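Local coordinates for uncharacterized protein BT_3980 with actin-like ATPase fold (Bacteroides thetaiotaomicron VPI-5482, PDB 3HRG) that is of unknown function but has an actin-like ATPase fold, which suggests that it may bind a nucleotide, at residues 75-80 and 93-98; 104-109 and 123-128. One frame throughout, in Å; residues are numbered along the deposited sequence. Where two conformers were deposited one is given.

Contact 1: 75-80 and 93-98; sequences SKRFTM and LLFYHN
The ring of Phe95 meets the backbone of Arg77, and through this contact helix 91-96 packs against the start of strand 78-82. That strand is an outer one of a small three-stranded antiparallel sheet in this actin-like ATPase fold. The tight part lies at the tip of the Phe95 ring. Its CE1 is 3.5 Å from Arg77 O, which sits at the ring edge, near its plane. Phe78 CA reaches the same edge, 4.1 Å from Phe95 CE1. Phe95 CG is anti to the backbone N (chi1 -174°), which places the ring so that CE1 and CZ reach the Arg77 carbonyl. Arg77 is the centre of an inverse gamma turn. Its side chain bends at chi3 and crosses that of Phe95 at about a right angle. The guanidinium and ring planes are 79° apart. Arg77 NH2 is 4.0 Å from Phe95 CE2. It also lies near the plane of the Tyr96 ring, at its CE1 edge. The guanidinium has polar partners beyond the two segments: Glu105 by a salt bridge from NE, and the backbone O of Gln100 from NH2. Phe78 points its side chain the other way, onto Phe121. The looser side is at Asn98, which is exposed. No hydrogen bond joins the two segments, and that of Thr79 OG1 is with His99 NE2. The Asn98 amide turns back on its own segment, where ND2 donates to Leu94 O at 2.9 Å. The nearest atom to Thr79 OG1 across the contact is Asn98 CB, at 3.6 Å.

Contact 2: 104-109 and 123-128; sequences NEIVMY and IDKSTY
Ile106 and Ile123 form an antiparallel hydrogen-bonded pair in the hairpin of strands 105-112 and 117-124. Two backbone bonds join them: Ile106 N to Ile123 O and Ile123 N to Ile106 O, both 2.9 Å. A third backbone bond lies where the second strand gives way to helix 125-134. Lys125 N donates to Asn104 O at 2.9 Å, from well above the carbonyl plane. The side-chain bonds centre on Asn104. Its CG, anti to the backbone N (chi1 -162°), comes within 3.9 Å of Ser126 OG. ND2 donates to Ser126 OG at 3.2 Å and to Asp124 OD1, the latter in a very short bond whose length is doubtful. Asp124 is the helix N-cap: its OD2 accepts from Thr127 N at 3.0 Å, from above the carboxylate plane. The apolar contacts lie on the face that carries Ile106 and Ile123. Ile106 CD1 is 3.5 Å from Tyr128 CD2 and also packs on Lys125 CG. Ile123 CG2 touches Ile106 CB and, in one of two conformers, SE of selenomethionine Met108. Phe140 of strand 139-142 adds to this group. The helix start is thus held both by its own cap and by Asn104, the loop residue just before strand 105-112.

In the fold
Both segments of contact 1 precede those of contact 2 in the chain, and the contact centres are about 13 Å apart. Helix 91-96 is followed, after a loop, by strand 105-112. Both contacts involve the small antiparallel sheet, in which strand 117-124 lies between 78-82 and 105-112. Contact 1 sets the helix by one outer strand; contact 2 pairs the other outer strand with the central one. Glu105 is the residue they share: besides its bond to Arg77, its carboxylate meets Tyr96 OH in a probable hydrogen bond. Val107 also packs on Tyr96. The helix therefore bears on both outer strands, and the small sheet and its helix form one connected unit within the actin-like fold.

Contact 1: 75-80 and 93-98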
ATOM      1  N   SER A  75      -2.941   0.781   5.287  1.00 13.91           N
ATOM      2  CA  SER A  75      -3.570   0.259   6.508  1.00 13.34           C
ATOM      3  C   SER A  75      -3.505  -1.251   6.540  1.00 13.31           C
ATOM      4  O   SER A  75      -3.358  -1.895   5.492  1.00 12.78           O
ATOM      5  CB  SER A  75      -5.048   0.678   6.463  1.00 13.30           C
ATOM      6  OG  SER A  75      -5.831   0.049   7.435  1.00 13.84           O
ATOM      7  N   LYS A  76      -3.637  -1.837   7.726  1.00 13.27           N
ATOM      8  CA  LYS A  76      -3.672  -3.303   7.806  1.00 13.17           C
ATOM      9  C   LYS A  76      -5.062  -3.822   7.553  1.00 12.97           C
ATOM     10  O   LYS A  76      -5.257  -5.049   7.474  1.00 13.26           O
ATOM     11  CB  LYS A  76      -3.205  -3.806   9.182  1.00 14.04           C
ATOM     12  CG  LYS A  76      -4.055  -3.443  10.349  1.00 16.81           C
ATOM     13  CD  LYS A  76      -3.335  -3.911  11.659  1.00 20.65           C
ATOM     14  CE  LYS A  76      -3.682  -3.015  12.776  1.00 23.06           C
ATOM     15  NZ  LYS A  76      -3.040  -1.678  12.540  1.00 24.51           N
ATOM     16  N   ARG A  77      -6.041  -2.920   7.430  1.00 12.19           N
ATOM     17  CA  ARG A  77      -7.446  -3.314   7.319  1.00 12.86           C
ATOM     18  C   ARG A  77      -7.848  -3.583   5.886  1.00 13.21           C
ATOM     19  O   ARG A  77      -8.554  -2.804   5.279  1.00 12.49           O
ATOM     20  CB  ARG A  77      -8.344  -2.278   7.983  1.00 12.50           C
ATOM     21  CG  ARG A  77      -8.059  -2.180   9.509  1.00 12.53           C
ATOM     22  CD  ARG A  77      -8.936  -1.230  10.241  1.00 14.21           C
ATOM     23  NE  ARG A  77     -10.326  -1.669  10.209  1.00 13.33           N
ATOM     24  CZ  ARG A  77     -10.864  -2.590  11.016  1.00 14.58           C
ATOM     25  NH1 ARG A  77     -10.160  -3.212  11.966  1.00 15.37           N
ATOM     26  NH2 ARG A  77     -12.138  -2.896  10.871  1.00 14.91           N
ATOM     27  N   PHE A  78      -7.349  -4.706   5.367  1.00 12.98           N
ATOM     28  CA  PHE A  78      -7.679  -5.158   4.018  1.00 12.96           C
ATOM     29  C   PHE A  78      -7.682  -6.669   4.028  1.00 13.01           C
ATOM     30  O   PHE A  78      -7.058  -7.317   4.886  1.00 13.27           O
ATOM     31  CB  PHE A  78      -6.728  -4.655   2.906  1.00 12.94           C
ATOM     32  CG  PHE A  78      -5.323  -5.224   2.985  1.00 13.61           C
ATOM     33  CD1 PHE A  78      -4.993  -6.429   2.373  1.00 13.90           C
ATOM     34  CD2 PHE A  78      -4.367  -4.569   3.705  1.00 12.81           C
ATOM     35  CE1 PHE A  78      -3.714  -6.930   2.448  1.00 14.96           C
ATOM     36  CE2 PHE A  78      -3.078  -5.063   3.791  1.00 13.89           C
ATOM     37  CZ  PHE A  78      -2.760  -6.273   3.176  1.00 14.90           C
ATOM     38  N   THR A  79      -8.410  -7.222   3.065  1.00 14.11           N
ATOM     39  CA  THR A  79      -8.540  -8.649   2.888  1.00 13.80           C
ATOM     40  C   THR A  79      -8.506  -8.987   1.398  1.00 14.01           C
ATOM     41  O   THR A  79      -9.189  -8.348   0.594  1.00 13.48           O
ATOM     42  CB  THR A  79      -9.869  -9.130   3.444  1.00 14.63           C
ATOM     43  OG1 THR A  79      -9.858  -9.026   4.866  1.00 16.82           O
ATOM     44  CG2 THR A  79     -10.128 -10.605   3.031  1.00 16.01           C
HETATM   45  N   MSE A  80      -7.710  -9.981   1.028  1.00 13.51           N
HETATM   46  CA  MSE A  80      -7.619 -10.399  -0.361  1.00 13.19           C
HETATM   47  C   MSE A  80      -8.493 -11.609  -0.602  1.00 13.18           C
HETATM   48  O   MSE A  80      -8.500 -12.523   0.213  1.00 11.92           O
HETATM   49  CB  MSE A  80      -6.170 -10.721  -0.726  1.00 12.94           C
HETATM   50  CG  MSE A  80      -5.946 -11.114  -2.193  1.00 13.07           C
HETATM   51 SE   MSE A  80      -6.238 -12.966  -2.631  0.75  9.97          SE
HETATM   52  CE  MSE A  80      -4.745 -13.772  -1.675  1.00 14.58           C
ATOM     53  N   LEU A  93     -19.478  -8.693   4.456  1.00 13.54           N
ATOM     54  CA  LEU A  93     -19.515  -9.917   5.282  1.00 13.46           C
ATOM     55  C   LEU A  93     -18.120 -10.546   5.367  1.00 13.15           C
ATOM     56  O   LEU A  93     -17.675 -10.918   6.448  1.00 12.51           O
ATOM     57  CB  LEU A  93     -20.498 -10.950   4.746  1.00 13.81           C
ATOM     58  CG  LEU A  93     -22.003 -10.646   4.828  1.00 14.30           C
ATOM     59  CD1 LEU A  93     -22.815 -11.763   4.199  1.00 15.82           C
ATOM     60  CD2 LEU A  93     -22.441 -10.466   6.270  1.00 16.36           C
ATOM     61  N   LEU A  94     -17.460 -10.669   4.218  1.00 12.55           N
ATOM     62  CA  LEU A  94     -16.107 -11.212   4.124  0.50 13.09           C
ATOM     63  C   LEU A  94     -15.128 -10.390   4.948  1.00 13.14           C
ATOM     64  O   LEU A  94     -14.302 -10.918   5.708  1.00 14.46           O
ATOM     65  CB  LEU A  94     -15.643 -11.198   2.667  0.50 13.11           C
ATOM     66  CG  LEU A  94     -16.228 -12.228   1.689  0.50 13.97           C
ATOM     67  CD1 LEU A  94     -16.012 -11.838   0.219  0.50 15.04           C
ATOM     68  CD2 LEU A  94     -15.637 -13.581   1.990  0.50 13.99           C
ATOM     69  N   PHE A  95     -15.212  -9.075   4.782  1.00 12.87           N
ATOM     70  CA  PHE A  95     -14.327  -8.172   5.495  1.00 11.99           C
ATOM     71  C   PHE A  95     -14.463  -8.293   7.009  1.00 11.94           C
ATOM     72  O   PHE A  95     -13.442  -8.418   7.726  1.00 11.27           O
ATOM     73  CB  PHE A  95     -14.588  -6.741   5.022  1.00 11.45           C
ATOM     74  CG  PHE A  95     -13.628  -5.724   5.589  1.00 12.51           C
ATOM     75  CD1 PHE A  95     -12.371  -5.559   5.034  1.00 12.99           C
ATOM     76  CD2 PHE A  95     -13.978  -4.949   6.682  1.00 11.95           C
ATOM     77  CE1 PHE A  95     -11.492  -4.599   5.536  1.00 12.10           C
ATOM     78  CE2 PHE A  95     -13.105  -4.018   7.198  1.00 12.39           C
ATOM     79  CZ  PHE A  95     -11.844  -3.839   6.610  1.00 11.43           C
ATOM     80  N   TYR A  96     -15.698  -8.266   7.499  1.00 11.71           N
ATOM     81  CA  TYR A  96     -15.952  -8.374   8.958  1.00 12.00           C
ATOM     82  C   TYR A  96     -15.798  -9.784   9.576  1.00 12.66           C
ATOM     83  O   TYR A  96     -15.876  -9.907  10.800  1.00 12.65           O
ATOM     84  CB  TYR A  96     -17.225  -7.600   9.389  1.00 12.26           C
ATOM     85  CG  TYR A  96     -16.999  -6.099   9.194  1.00 11.46           C
ATOM     86  CD1 TYR A  96     -15.982  -5.418   9.899  1.00 11.46           C
ATOM     87  CD2 TYR A  96     -17.774  -5.367   8.325  1.00 11.09           C
ATOM     88  CE1 TYR A  96     -15.759  -4.065   9.721  1.00 11.89           C
ATOM     89  CE2 TYR A  96     -17.556  -3.978   8.142  1.00 11.68           C
ATOM     90  CZ  TYR A  96     -16.535  -3.343   8.843  1.00 12.21           C
ATOM     91  OH  TYR A  96     -16.289  -1.975   8.690  1.00 12.48           O
ATOM     92  N   HIS A  97     -15.632 -10.810   8.737  0.60 12.81           N
ATOM     93  CA  HIS A  97     -15.255 -12.145   9.213  0.60 13.33           C
ATOM     94  C   HIS A  97     -13.693 -12.217   9.337  0.60 13.89           C
ATOM     95  O   HIS A  97     -13.145 -13.194   9.818  0.60 13.93           O
ATOM     96  CB  HIS A  97     -15.853 -13.283   8.369  0.60 13.21           C
ATOM     97  CG  HIS A  97     -17.250 -13.651   8.772  0.60 12.14           C
ATOM     98  ND1 HIS A  97     -17.524 -14.300   9.958  0.60  9.74           N
ATOM     99  CD2 HIS A  97     -18.442 -13.498   8.142  0.60 11.36           C
ATOM    100  CE1 HIS A  97     -18.829 -14.498  10.055  0.60 11.88           C
ATOM    101  NE2 HIS A  97     -19.407 -14.026   8.963  0.60  9.69           N
ATOM    102  N   ASN A  98     -12.991 -11.186   8.884  1.00 14.37           N
ATOM    103  CA  ASN A  98     -11.528 -11.087   9.022  1.00 15.15           C
ATOM    104  C   ASN A  98     -11.026  -9.912   9.859  1.00 15.56           C
ATOM    105  O   ASN A  98      -9.852  -9.915  10.244  1.00 15.12           O
ATOM    106  CB  ASN A  98     -10.911 -11.017   7.631  1.00 16.09           C
ATOM    107  CG  ASN A  98     -10.947 -12.363   6.910  1.00 18.43           C
ATOM    108  OD1 ASN A  98     -10.156 -13.263   7.206  1.00 23.89           O
ATOM    109  ND2 ASN A  98     -11.853 -12.507   5.980  1.00 19.70           N
TER

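Contact 2: 104-109 and 123-128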
ATOM      1  N   ASN A 104     -17.380   3.735  12.492  1.00 24.49           N
ATOM      2  CA  ASN A 104     -17.033   4.838  11.594  1.00 24.09           C
ATOM      3  C   ASN A 104     -16.141   4.366  10.444  1.00 22.56           C
ATOM      4  O   ASN A 104     -15.125   4.997  10.147  1.00 23.06           O
ATOM      5  CB  ASN A 104     -16.375   5.990  12.362  1.00 24.54           C
ATOM      6  CG  ASN A 104     -16.408   7.317  11.567  1.00 27.32           C
ATOM      7  OD1 ASN A 104     -17.503   7.844  11.271  1.00 31.79           O
ATOM      8  ND2 ASN A 104     -15.231   7.871  11.255  1.00 25.90           N
ATOM      9  N   GLU A 105     -16.499   3.236   9.822  1.00 20.86           N
ATOM     10  CA  GLU A 105     -15.725   2.666   8.719  1.00 19.67           C
ATOM     11  C   GLU A 105     -16.612   2.322   7.531  1.00 18.84           C
ATOM     12  O   GLU A 105     -17.697   1.811   7.703  1.00 18.69           O
ATOM     13  CB  GLU A 105     -14.992   1.392   9.175  1.00 19.52           C
ATOM     14  CG  GLU A 105     -14.115   0.726   8.105  1.00 17.31           C
ATOM     15  CD  GLU A 105     -13.296  -0.415   8.663  1.00 16.40           C
ATOM     16  OE1 GLU A 105     -13.855  -1.350   9.296  1.00 13.27           O
ATOM     17  OE2 GLU A 105     -12.054  -0.394   8.467  1.00 13.40           O
ATOM     18  N   ILE A 106     -16.121   2.617   6.336  1.00 18.55           N
ATOM     19  CA  ILE A 106     -16.763   2.267   5.075  1.00 18.14           C
ATOM     20  C   ILE A 106     -15.906   1.150   4.434  1.00 16.92           C
ATOM     21  O   ILE A 106     -14.671   1.225   4.463  1.00 17.12           O
ATOM     22  CB  ILE A 106     -16.856   3.489   4.138  1.00 18.79           C
ATOM     23  CG1 ILE A 106     -17.886   4.478   4.671  1.00 20.09           C
ATOM     24  CG2 ILE A 106     -17.255   3.097   2.728  1.00 19.87           C
ATOM     25  CD1 ILE A 106     -17.968   5.724   3.805  1.00 21.43           C
ATOM     26  N   VAL A 107     -16.547   0.138   3.868  1.00 15.45           N
ATOM     27  CA  VAL A 107     -15.841  -0.945   3.181  1.00 14.87           C
ATOM     28  C   VAL A 107     -15.925  -0.731   1.661  1.00 14.78           C
ATOM     29  O   VAL A 107     -17.015  -0.562   1.120  1.00 14.50           O
ATOM     30  CB  VAL A 107     -16.395  -2.297   3.568  1.00 15.13           C
ATOM     31  CG1 VAL A 107     -15.674  -3.407   2.755  1.00 14.19           C
ATOM     32  CG2 VAL A 107     -16.247  -2.525   5.096  1.00 15.17           C
HETATM   33  N   MSE A 108     -14.765  -0.724   0.998  1.00 14.53           N
HETATM   34  CA  MSE A 108     -14.639  -0.545  -0.441  0.50 14.32           C
HETATM   35  C   MSE A 108     -13.858  -1.723  -0.991  1.00 14.34           C
HETATM   36  O   MSE A 108     -13.378  -2.543  -0.224  1.00 14.16           O
HETATM   37  CB  MSE A 108     -13.833   0.703  -0.732  0.50 14.36           C
HETATM   38  CG  MSE A 108     -14.209   1.896   0.104  0.50 14.35           C
HETATM   39 SE   MSE A 108     -13.363   3.472  -0.569  0.38 12.93          SE
HETATM   40  CE  MSE A 108     -14.396   3.602  -2.240  0.50 12.52           C
ATOM     41  N   TYR A 109     -13.744  -1.811  -2.305  1.00 13.70           N
ATOM     42  CA  TYR A 109     -12.942  -2.858  -2.904  1.00 13.71           C
ATOM     43  C   TYR A 109     -12.373  -2.450  -4.267  1.00 13.48           C
ATOM     44  O   TYR A 109     -12.963  -1.645  -4.968  1.00 13.02           O
ATOM     45  CB  TYR A 109     -13.723  -4.163  -3.040  1.00 13.44           C
ATOM     46  CG  TYR A 109     -14.843  -4.131  -4.008  1.00 11.78           C
ATOM     47  CD1 TYR A 109     -14.633  -4.436  -5.349  1.00 13.58           C
ATOM     48  CD2 TYR A 109     -16.128  -3.784  -3.613  1.00 13.05           C
ATOM     49  CE1 TYR A 109     -15.680  -4.393  -6.273  1.00 14.19           C
ATOM     50  CE2 TYR A 109     -17.170  -3.774  -4.512  1.00 12.96           C
ATOM     51  CZ  TYR A 109     -16.929  -4.069  -5.846  1.00 15.15           C
ATOM     52  OH  TYR A 109     -17.962  -4.046  -6.757  1.00 18.04           O
ATOM     53  N   ILE A 123     -12.004   2.178   5.084  1.00 14.36           N
ATOM     54  CA  ILE A 123     -11.556   3.558   5.134  1.00 14.78           C
ATOM     55  C   ILE A 123     -12.409   4.267   6.185  1.00 15.02           C
ATOM     56  O   ILE A 123     -13.628   4.019   6.302  1.00 14.80           O
ATOM     57  CB  ILE A 123     -11.653   4.255   3.754  1.00 15.24           C
ATOM     58  CG1 ILE A 123     -11.060   5.679   3.799  1.00 16.38           C
ATOM     59  CG2 ILE A 123     -13.115   4.313   3.267  1.00 14.25           C
ATOM     60  CD1 ILE A 123     -11.103   6.374   2.429  1.00 16.77           C
ATOM     61  N   ASP A 124     -11.786   5.119   6.990  1.00 15.75           N
ATOM     62  CA  ASP A 124     -12.531   5.864   7.993  1.00 16.83           C
ATOM     63  C   ASP A 124     -13.623   6.690   7.280  1.00 16.27           C
ATOM     64  O   ASP A 124     -13.333   7.373   6.290  1.00 15.88           O
ATOM     65  CB  ASP A 124     -11.578   6.747   8.764  1.00 17.59           C
ATOM     66  CG  ASP A 124     -12.283   7.634   9.723  1.00 20.86           C
ATOM     67  OD1 ASP A 124     -12.906   7.148  10.723  1.00 26.26           O
ATOM     68  OD2 ASP A 124     -12.241   8.827   9.448  1.00 22.07           O
ATOM     69  N   LYS A 125     -14.851   6.643   7.772  1.00 15.89           N
ATOM     70  CA  LYS A 125     -15.967   7.336   7.118  1.00 16.11           C
ATOM     71  C   LYS A 125     -15.844   8.860   7.112  1.00 15.35           C
ATOM     72  O   LYS A 125     -16.211   9.488   6.140  1.00 14.56           O
ATOM     73  CB  LYS A 125     -17.297   6.918   7.736  1.00 16.72           C
ATOM     74  CG  LYS A 125     -18.514   7.554   7.123  1.00 18.68           C
ATOM     75  CD  LYS A 125     -19.803   6.828   7.592  1.00 22.42           C
ATOM     76  CE  LYS A 125     -21.057   7.515   7.034  1.00 24.23           C
ATOM     77  NZ  LYS A 125     -22.335   6.811   7.433  1.00 26.89           N
ATOM     78  N   SER A 126     -15.386   9.443   8.214  1.00 14.87           N
ATOM     79  CA  SER A 126     -15.169  10.888   8.290  1.00 14.84           C
ATOM     80  C   SER A 126     -14.142  11.315   7.226  1.00 13.93           C
ATOM     81  O   SER A 126     -14.294  12.353   6.574  1.00 13.29           O
ATOM     82  CB  SER A 126     -14.637  11.282   9.663  1.00 14.37           C
ATOM     83  OG  SER A 126     -15.569  10.975  10.668  1.00 18.06           O
ATOM     84  N   THR A 127     -13.102  10.503   7.074  1.00 13.67           N
ATOM     85  CA  THR A 127     -12.054  10.737   6.065  1.00 13.66           C
ATOM     86  C   THR A 127     -12.640  10.652   4.649  1.00 13.26           C
ATOM     87  O   THR A 127     -12.391  11.548   3.825  1.00 12.03           O
ATOM     88  CB  THR A 127     -10.855   9.787   6.263  1.00 13.50           C
ATOM     89  OG1 THR A 127     -10.131  10.214   7.417  1.00 14.91           O
ATOM     90  CG2 THR A 127      -9.915   9.840   5.077  1.00 13.78           C
ATOM     91  N   TYR A 128     -13.405   9.597   4.380  1.00 13.20           N
ATOM     92  CA  TYR A 128     -14.077   9.439   3.085  1.00 13.75           C
ATOM     93  C   TYR A 128     -15.012  10.616   2.756  1.00 13.52           C
ATOM     94  O   TYR A 128     -14.980  11.151   1.657  1.00 14.56           O
ATOM     95  CB  TYR A 128     -14.865   8.106   3.009  1.00 14.22           C
ATOM     96  CG  TYR A 128     -15.717   8.079   1.764  1.00 16.33           C
ATOM     97  CD1 TYR A 128     -15.139   7.804   0.531  1.00 20.70           C
ATOM     98  CD2 TYR A 128     -17.058   8.418   1.800  1.00 18.52           C
ATOM     99  CE1 TYR A 128     -15.895   7.825  -0.646  1.00 21.81           C
ATOM    100  CE2 TYR A 128     -17.812   8.460   0.631  1.00 21.40           C
ATOM    101  CZ  TYR A 128     -17.206   8.149  -0.586  1.00 22.56           C
ATOM    102  OH  TYR A 128     -17.928   8.170  -1.758  1.00 27.05           O
TER